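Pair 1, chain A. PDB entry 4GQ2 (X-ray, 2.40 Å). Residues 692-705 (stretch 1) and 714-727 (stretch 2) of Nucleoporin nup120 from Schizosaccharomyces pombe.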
# COMPACT_ATOMS: atom_id res chain seq x y z
N SER A 692 3.42 13.93 13.92
CA SER A 692 4.14 15.10 14.43
C SER A 692 3.62 16.40 13.81
O SER A 692 3.27 17.34 14.52
CB SER A 692 5.64 14.93 14.18
OG SER A 692 6.33 16.17 14.27
N ILE A 693 3.57 16.43 12.47
CA ILE A 693 3.09 17.59 11.72
C ILE A 693 1.66 17.95 12.12
O ILE A 693 1.34 19.13 12.31
CB ILE A 693 3.14 17.32 10.20
CG1 ILE A 693 4.59 17.24 9.73
CG2 ILE A 693 2.36 18.38 9.44
CD1 ILE A 693 4.79 16.39 8.49
N GLU A 694 0.81 16.94 12.25
CA GLU A 694 -0.57 17.15 12.67
C GLU A 694 -0.65 17.82 14.04
O GLU A 694 -1.43 18.76 14.22
CB GLU A 694 -1.35 15.83 12.65
CG GLU A 694 -1.75 15.40 11.24
CD GLU A 694 -2.11 13.92 11.13
OE1 GLU A 694 -2.08 13.22 12.16
OE2 GLU A 694 -2.42 13.47 10.01
N GLY A 695 0.15 17.35 14.98
CA GLY A 695 0.18 17.94 16.32
C GLY A 695 0.42 19.44 16.27
O GLY A 695 -0.25 20.21 16.97
N PHE A 696 1.36 19.86 15.42
CA PHE A 696 1.70 21.28 15.26
C PHE A 696 0.56 22.06 14.61
O PHE A 696 0.18 23.12 15.11
CB PHE A 696 3.00 21.44 14.46
CG PHE A 696 4.24 21.01 15.20
CD1 PHE A 696 4.56 21.56 16.43
CD2 PHE A 696 5.10 20.06 14.65
CE1 PHE A 696 5.70 21.17 17.11
CE2 PHE A 696 6.25 19.66 15.33
CZ PHE A 696 6.55 20.22 16.56
N ILE A 697 0.02 21.52 13.52
CA ILE A 697 -1.19 22.07 12.90
C ILE A 697 -2.30 22.23 13.93
O ILE A 697 -2.92 23.29 14.00
CB ILE A 697 -1.68 21.22 11.69
CG1 ILE A 697 -0.68 21.30 10.54
CG2 ILE A 697 -3.05 21.68 11.23
CD1 ILE A 697 -0.92 20.31 9.42
N PHE A 698 -2.53 21.20 14.75
CA PHE A 698 -3.58 21.28 15.78
C PHE A 698 -3.28 22.44 16.74
O PHE A 698 -4.18 23.20 17.13
CB PHE A 698 -3.69 19.99 16.61
CG PHE A 698 -4.07 18.77 15.82
CD1 PHE A 698 -4.49 18.85 14.50
CD2 PHE A 698 -4.06 17.52 16.44
CE1 PHE A 698 -4.84 17.71 13.80
CE2 PHE A 698 -4.42 16.38 15.75
CZ PHE A 698 -4.80 16.47 14.42
N LEU A 699 -2.01 22.55 17.11
CA LEU A 699 -1.55 23.57 18.05
C LEU A 699 -1.74 24.98 17.49
O LEU A 699 -2.34 25.83 18.15
CB LEU A 699 -0.08 23.31 18.40
CG LEU A 699 0.44 23.75 19.76
CD1 LEU A 699 -0.38 23.16 20.90
CD2 LEU A 699 1.90 23.33 19.88
N LEU A 700 -1.27 25.20 16.27
CA LEU A 700 -1.44 26.48 15.57
C LEU A 700 -2.91 26.86 15.42
O LEU A 700 -3.29 28.01 15.64
CB LEU A 700 -0.73 26.44 14.21
CG LEU A 700 0.68 27.03 14.10
CD1 LEU A 700 1.39 27.19 15.45
CD2 LEU A 700 1.54 26.24 13.13
N SER A 701 -3.74 25.88 15.06
CA SER A 701 -5.18 26.07 14.95
C SER A 701 -5.85 26.46 16.27
O SER A 701 -6.81 27.23 16.29
CB SER A 701 -5.82 24.80 14.39
OG SER A 701 -7.23 24.82 14.57
N LEU A 702 -5.37 25.89 17.38
CA LEU A 702 -5.89 26.22 18.71
C LEU A 702 -5.56 27.67 19.06
O LEU A 702 -6.44 28.45 19.44
CB LEU A 702 -5.32 25.27 19.76
CG LEU A 702 -5.94 25.27 21.16
CD1 LEU A 702 -5.81 23.91 21.80
CD2 LEU A 702 -5.34 26.34 22.07
N ILE A 703 -4.28 28.01 18.93
CA ILE A 703 -3.73 29.31 19.27
C ILE A 703 -4.44 30.46 18.55
O ILE A 703 -4.84 31.44 19.19
CB ILE A 703 -2.22 29.35 18.92
CG1 ILE A 703 -1.42 28.44 19.86
CG2 ILE A 703 -1.66 30.77 18.93
CD1 ILE A 703 -0.02 28.14 19.37
N THR A 704 -4.62 30.34 17.24
CA THR A 704 -5.16 31.43 16.43
C THR A 704 -6.68 31.56 16.56
O THR A 704 -7.29 32.42 15.93
CB THR A 704 -4.77 31.31 14.93
OG1 THR A 704 -5.32 30.10 14.38
CG2 THR A 704 -3.24 31.31 14.77
N SER A 705 -7.28 30.72 17.39
CA SER A 705 -8.72 30.80 17.67
C SER A 705 -8.97 31.31 19.08
O SER A 705 -10.12 31.44 19.51
CB SER A 705 -9.37 29.43 17.48
OG SER A 705 -9.04 28.88 16.22
N LYS A 714 2.24 36.69 20.45
CA LYS A 714 3.43 35.85 20.40
C LYS A 714 3.51 34.96 19.15
O LYS A 714 4.57 34.42 18.83
CB LYS A 714 3.53 35.01 21.68
CG LYS A 714 4.26 35.70 22.81
CD LYS A 714 4.25 34.85 24.08
CE LYS A 714 5.57 34.95 24.82
NZ LYS A 714 5.88 36.31 25.35
N PHE A 715 2.39 34.82 18.44
CA PHE A 715 2.34 34.01 17.22
C PHE A 715 1.93 34.79 15.97
O PHE A 715 1.51 34.19 14.98
CB PHE A 715 1.43 32.79 17.41
CG PHE A 715 2.07 31.68 18.19
CD1 PHE A 715 2.00 31.65 19.58
CD2 PHE A 715 2.76 30.67 17.53
CE1 PHE A 715 2.61 30.63 20.29
CE2 PHE A 715 3.36 29.64 18.24
CZ PHE A 715 3.28 29.62 19.62
N ALA A 716 2.08 36.12 16.00
CA ALA A 716 1.64 37.02 14.93
C ALA A 716 1.89 36.70 13.43
O ALA A 716 1.00 36.92 12.59
CB ALA A 716 2.25 38.40 15.11
N GLY A 717 3.00 36.09 13.10
CA GLY A 717 3.29 35.79 11.69
C GLY A 717 3.43 34.28 11.48
O GLY A 717 4.36 33.83 10.81
N CYS A 718 2.49 33.51 12.02
CA CYS A 718 2.57 32.04 12.01
C CYS A 718 1.98 31.39 10.75
O CYS A 718 2.09 30.18 10.56
CB CYS A 718 1.91 31.45 13.26
SG CYS A 718 0.12 31.63 13.28
N ASP A 719 1.38 32.21 9.88
CA ASP A 719 0.83 31.75 8.60
C ASP A 719 1.83 31.02 7.71
O ASP A 719 1.50 30.01 7.09
CB ASP A 719 0.17 32.90 7.84
CG ASP A 719 0.93 34.21 7.99
OD1 ASP A 719 0.85 34.82 9.08
OD2 ASP A 719 1.60 34.61 7.01
N LYS A 720 3.06 31.53 7.65
CA LYS A 720 4.12 30.90 6.86
C LYS A 720 4.53 29.56 7.46
O LYS A 720 4.85 28.62 6.73
CB LYS A 720 5.35 31.81 6.74
CG LYS A 720 5.17 32.99 5.80
CD LYS A 720 6.51 33.42 5.21
CE LYS A 720 6.54 34.90 4.86
NZ LYS A 720 5.48 35.30 3.89
N LEU A 721 4.51 29.48 8.78
CA LEU A 721 4.80 28.25 9.49
C LEU A 721 3.69 27.22 9.24
O LEU A 721 3.97 26.05 8.98
CB LEU A 721 5.01 28.53 10.99
CG LEU A 721 5.18 27.33 11.94
CD1 LEU A 721 6.35 26.44 11.52
CD2 LEU A 721 5.35 27.80 13.37
N PHE A 722 2.44 27.67 9.32
CA PHE A 722 1.28 26.82 9.07
C PHE A 722 1.28 26.27 7.64
O PHE A 722 1.13 25.07 7.43
CB PHE A 722 -0.02 27.57 9.37
CG PHE A 722 -1.26 26.81 8.98
CD1 PHE A 722 -1.51 25.54 9.48
CD2 PHE A 722 -2.19 27.38 8.11
CE1 PHE A 722 -2.65 24.85 9.12
CE2 PHE A 722 -3.33 26.69 7.75
CZ PHE A 722 -3.57 25.43 8.25
N LEU A 723 1.47 27.16 6.66
CA LEU A 723 1.50 26.76 5.25
C LEU A 723 2.59 25.73 4.97
O LEU A 723 2.37 24.76 4.23
CB LEU A 723 1.67 27.97 4.33
CG LEU A 723 0.41 28.81 4.11
CD1 LEU A 723 0.75 30.14 3.47
CD2 LEU A 723 -0.64 28.06 3.28
N SER A 724 3.75 25.95 5.57
CA SER A 724 4.89 25.05 5.50
C SER A 724 4.55 23.66 6.06
O SER A 724 5.00 22.65 5.53
CB SER A 724 6.04 25.66 6.32
OG SER A 724 7.21 24.89 6.20
N LEU A 725 3.76 23.62 7.13
CA LEU A 725 3.34 22.37 7.74
C LEU A 725 2.32 21.63 6.87
O LEU A 725 2.38 20.41 6.74
CB LEU A 725 2.78 22.61 9.14
CG LEU A 725 3.82 22.98 10.20
CD1 LEU A 725 3.10 23.48 11.43
CD2 LEU A 725 4.72 21.81 10.54
N LEU A 726 1.41 22.39 6.27
CA LEU A 726 0.41 21.84 5.37
C LEU A 726 1.08 21.20 4.17
O LEU A 726 0.62 20.18 3.65
CB LEU A 726 -0.56 22.92 4.90
CG LEU A 726 -1.78 23.27 5.76
CD1 LEU A 726 -2.61 24.33 5.04
CD2 LEU A 726 -2.63 22.04 6.06
N GLU A 727 2.18 21.81 3.73
CA GLU A 727 2.90 21.29 2.58
C GLU A 727 3.63 20.01 2.95
O GLU A 727 3.64 19.05 2.17
CB GLU A 727 3.87 22.34 2.04
CG GLU A 727 4.40 21.97 0.66
CD GLU A 727 3.31 21.53 -0.31
OE1 GLU A 727 2.44 22.37 -0.64
OE2 GLU A 727 3.34 20.35 -0.74

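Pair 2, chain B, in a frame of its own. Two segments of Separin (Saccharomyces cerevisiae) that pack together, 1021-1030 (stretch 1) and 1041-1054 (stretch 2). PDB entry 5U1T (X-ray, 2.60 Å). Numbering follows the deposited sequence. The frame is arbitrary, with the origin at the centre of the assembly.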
# COMPACT_ATOMS: atom_id res chain seq x y z
N GLN B 1021 4.32 44.80 15.90
CA GLN B 1021 3.35 43.84 15.44
C GLN B 1021 4.08 42.59 14.96
O GLN B 1021 3.71 41.46 15.28
CB GLN B 1021 2.52 44.45 14.32
CG GLN B 1021 1.23 43.73 13.97
CD GLN B 1021 0.66 44.21 12.64
OE1 GLN B 1021 1.40 44.73 11.78
NE2 GLN B 1021 -0.64 44.03 12.45
N MET B 1022 5.13 42.82 14.18
CA MET B 1022 6.01 41.77 13.72
C MET B 1022 6.71 41.07 14.90
O MET B 1022 6.87 39.85 14.89
CB MET B 1022 7.02 42.35 12.73
CG MET B 1022 7.84 41.32 11.97
SD MET B 1022 6.88 40.38 10.75
CE MET B 1022 8.00 39.01 10.48
N LYS B 1023 7.13 41.83 15.90
CA LYS B 1023 7.78 41.26 17.07
C LYS B 1023 6.85 40.27 17.76
O LYS B 1023 7.28 39.19 18.16
CB LYS B 1023 8.21 42.37 18.07
CG LYS B 1023 8.95 41.85 19.32
CD LYS B 1023 9.23 42.92 20.38
CE LYS B 1023 8.35 42.75 21.66
NZ LYS B 1023 6.83 42.93 21.49
N GLU B 1024 5.57 40.64 17.88
CA GLU B 1024 4.60 39.84 18.63
C GLU B 1024 4.04 38.66 17.84
O GLU B 1024 3.72 37.61 18.41
CB GLU B 1024 3.48 40.74 19.11
CG GLU B 1024 3.95 41.68 20.19
CD GLU B 1024 3.11 42.94 20.30
OE1 GLU B 1024 2.14 43.06 19.51
OE2 GLU B 1024 3.42 43.81 21.16
N LEU B 1025 3.91 38.83 16.53
CA LEU B 1025 3.49 37.74 15.68
C LEU B 1025 4.56 36.66 15.67
O LEU B 1025 4.25 35.46 15.64
CB LEU B 1025 3.21 38.23 14.26
CG LEU B 1025 2.78 37.14 13.28
CD1 LEU B 1025 1.52 36.45 13.77
CD2 LEU B 1025 2.59 37.72 11.90
N LEU B 1026 5.83 37.07 15.71
CA LEU B 1026 6.93 36.12 15.75
C LEU B 1026 6.94 35.41 17.09
O LEU B 1026 7.35 34.25 17.19
CB LEU B 1026 8.28 36.81 15.50
CG LEU B 1026 8.65 37.15 14.06
CD1 LEU B 1026 9.79 38.14 14.03
CD2 LEU B 1026 9.03 35.89 13.30
N GLU B 1027 6.46 36.09 18.12
CA GLU B 1027 6.51 35.54 19.46
C GLU B 1027 5.35 34.59 19.68
O GLU B 1027 5.39 33.74 20.57
CB GLU B 1027 6.49 36.67 20.49
CG GLU B 1027 7.84 37.33 20.70
CD GLU B 1027 7.73 38.75 21.22
OE1 GLU B 1027 8.77 39.34 21.61
OE2 GLU B 1027 6.59 39.29 21.23
N SER B 1028 4.32 34.72 18.86
CA SER B 1028 3.13 33.92 19.07
C SER B 1028 3.33 32.48 18.63
O SER B 1028 2.71 31.57 19.19
CB SER B 1028 1.91 34.52 18.36
OG SER B 1028 2.02 34.40 16.95
N LEU B 1029 4.19 32.23 17.65
CA LEU B 1029 4.18 30.91 17.04
C LEU B 1029 4.92 29.83 17.83
O LEU B 1029 5.92 30.09 18.49
CB LEU B 1029 4.69 30.99 15.60
CG LEU B 1029 5.84 31.85 15.14
CD1 LEU B 1029 7.10 31.27 15.67
CD2 LEU B 1029 5.84 31.84 13.63
N LYS B 1030 4.38 28.62 17.75
CA LYS B 1030 4.88 27.47 18.49
C LYS B 1030 6.07 26.87 17.77
O LYS B 1030 5.94 26.38 16.66
CB LYS B 1030 3.80 26.41 18.65
CG LYS B 1030 2.57 26.89 19.39
CD LYS B 1030 2.92 27.38 20.78
CE LYS B 1030 1.67 27.40 21.67
NZ LYS B 1030 1.96 27.77 23.09
N LYS B 1041 15.35 30.80 10.13
CA LYS B 1041 14.82 32.02 9.53
C LYS B 1041 13.93 32.82 10.48
O LYS B 1041 13.96 34.04 10.47
CB LYS B 1041 14.04 31.66 8.27
CG LYS B 1041 14.90 31.03 7.20
CD LYS B 1041 14.23 31.08 5.85
CE LYS B 1041 12.76 30.70 5.95
NZ LYS B 1041 11.96 31.27 4.82
N ILE B 1042 13.18 32.13 11.31
CA ILE B 1042 12.35 32.81 12.27
C ILE B 1042 13.22 33.47 13.33
O ILE B 1042 12.88 34.49 13.86
CB ILE B 1042 11.37 31.84 12.92
CG1 ILE B 1042 10.31 31.46 11.93
CG2 ILE B 1042 10.68 32.47 14.10
CD1 ILE B 1042 9.55 32.64 11.42
N SER B 1043 14.35 32.87 13.63
CA SER B 1043 15.24 33.42 14.61
C SER B 1043 15.89 34.66 14.08
O SER B 1043 16.01 35.63 14.78
CB SER B 1043 16.29 32.41 15.00
OG SER B 1043 17.35 32.40 14.08
N SER B 1044 16.31 34.63 12.84
CA SER B 1044 16.98 35.77 12.25
C SER B 1044 16.05 36.92 12.00
O SER B 1044 16.41 38.06 12.06
CB SER B 1044 17.71 35.36 10.99
OG SER B 1044 16.91 34.52 10.21
N LEU B 1045 14.84 36.58 11.66
CA LEU B 1045 13.77 37.55 11.46
C LEU B 1045 13.42 38.20 12.78
O LEU B 1045 12.98 39.33 12.85
CB LEU B 1045 12.53 36.85 10.88
CG LEU B 1045 11.66 37.44 9.78
CD1 LEU B 1045 12.48 37.76 8.54
CD2 LEU B 1045 10.55 36.46 9.45
N SER B 1046 13.60 37.44 13.84
CA SER B 1046 13.24 37.87 15.16
C SER B 1046 14.29 38.84 15.72
O SER B 1046 13.97 39.83 16.40
CB SER B 1046 13.07 36.65 16.06
OG SER B 1046 13.11 37.01 17.42
N SER B 1047 15.55 38.56 15.42
CA SER B 1047 16.61 39.42 15.89
C SER B 1047 16.75 40.66 14.99
O SER B 1047 17.13 41.72 15.46
CB SER B 1047 17.92 38.66 15.97
OG SER B 1047 18.48 38.57 14.68
N LEU B 1048 16.44 40.53 13.71
CA LEU B 1048 16.44 41.71 12.85
C LEU B 1048 15.34 42.68 13.26
O LEU B 1048 15.57 43.89 13.30
CB LEU B 1048 16.27 41.33 11.38
CG LEU B 1048 16.05 42.51 10.43
CD1 LEU B 1048 17.22 43.47 10.47
CD2 LEU B 1048 15.82 42.03 9.03
N THR B 1049 14.16 42.17 13.58
CA THR B 1049 13.07 43.03 14.01
C THR B 1049 13.43 43.75 15.31
O THR B 1049 13.14 44.94 15.48
CB THR B 1049 11.76 42.23 14.17
OG1 THR B 1049 11.45 41.61 12.93
CG2 THR B 1049 10.59 43.13 14.60
N LEU B 1050 14.08 43.04 16.23
CA LEU B 1050 14.50 43.63 17.50
C LEU B 1050 15.54 44.72 17.25
O LEU B 1050 15.51 45.79 17.86
CB LEU B 1050 15.06 42.57 18.43
CG LEU B 1050 15.35 43.14 19.80
CD1 LEU B 1050 14.06 43.64 20.43
CD2 LEU B 1050 16.06 42.14 20.70
N THR B 1051 16.47 44.43 16.35
CA THR B 1051 17.53 45.35 16.02
C THR B 1051 16.98 46.63 15.39
O THR B 1051 17.33 47.72 15.83
CB THR B 1051 18.53 44.69 15.08
OG1 THR B 1051 19.08 43.53 15.72
CG2 THR B 1051 19.66 45.64 14.73
N ILE B 1052 16.11 46.51 14.39
CA ILE B 1052 15.49 47.71 13.83
C ILE B 1052 14.74 48.49 14.89
O ILE B 1052 14.90 49.69 15.01
CB ILE B 1052 14.50 47.42 12.71
CG1 ILE B 1052 15.08 46.45 11.69
CG2 ILE B 1052 14.07 48.72 12.07
CD1 ILE B 1052 16.26 46.98 10.98
N LEU B 1053 13.93 47.79 15.67
CA LEU B 1053 13.13 48.45 16.70
C LEU B 1053 13.97 49.26 17.69
O LEU B 1053 13.61 50.39 18.02
CB LEU B 1053 12.30 47.42 17.46
CG LEU B 1053 10.83 47.50 17.11
CD1 LEU B 1053 10.11 46.27 17.63
CD2 LEU B 1053 10.24 48.75 17.70
N SER B 1054 15.07 48.68 18.15
CA SER B 1054 15.87 49.28 19.21
C SER B 1054 16.69 50.46 18.73
O SER B 1054 17.05 51.33 19.52
CB SER B 1054 16.80 48.25 19.80
OG SER B 1054 17.47 47.65 18.71

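The sharpest difference lies at one matched position near the centre of stretch 2. The superposition places Leu725(A) on Thr1049(B), with CA atoms 0.2 Å and side-chain centres 0.9 Å apart, so the apolar leucine of pair 1 is matched by a threonine whose OG1 donates a 2.7 Å hydrogen bond to O of Leu1045(B) within its own helix.

The backbones hardly differ. Fourteen central residues superpose with an RMSD of 0.4 Å, and in both pairs the helices run roughly antiparallel, at 148° with a closest axial approach of 9.7 Å in pair 1 and at 152° with 9.5 Å in pair 2. Neither pair has a hydrogen bond across the stretches, so packing carries both contacts.

Leu700(A) and Leu1026(B) are the shared element: their side-chain centres lie 0.7 Å apart, and both have CA-to-CB bonds directed toward the partner. Their rotamers differ, however. Leu700(A) lies between wells (chi1 -97°, chi2 18°) and brings CD2 to 3.6 Å from CD1 of Leu725(A), whose side chain sits among Ile693(A), Ile697(A), Phe696(A) and Leu700(A). Leu1026(B) is m,t and sits among Ile1042(B), Leu1045(B), Ser1046(B) and Thr1049(B); its CD1 lies 3.6 Å from the CA of Ser1046(B), a close approach to the backbone beside a small side chain. At the matching position of pair 1, Phe722(A) instead extends its ring, whose edge receives Ile697(A), CG2 to CE1 at 3.8 Å.

Thr1049(B) still points toward stretch 1, and its intrahelical bond satisfies the hydroxyl while OG1 of Thr1049(B) lies 3.7 Å from CG of Met1022(B). Met1022(B) matches Phe696(A), and its CE also reaches CD2 of Leu1045(B) at 3.8 Å; Phe696(A) touches Leu725(A) through CB, 3.7 Å from CD1, while the end of its side chain leads away.

Ile697(A) matches Lys1023(B). The isoleucine's end comes nearer the partner, whereas the lysine's leads away and its NZ forms a salt bridge with OE2 of Glu1024(B) at 3.5 Å. CB of Lys1023(B) nevertheless remains 4.3 Å from CG2 of Thr1049(B).

Near the end of stretch 1, Ile703(A) and Leu1029(B) match within 0.7 Å. In pair 1, CD1 of Ile703(A) packs over a face of Phe715(A), 3.7 Å from the centroid of that ring and 15° off its normal. Cys718(A) matches Ile1042(B): SG of Cys718(A) lies 3.7 Å from CG2 of Thr704(A), and CG2 of Ile1042(B) lies 4.1 Å from CD1 of Leu1029(B). The summed buried areas are 556 Å² in pair 1 and 393 Å² in pair 2.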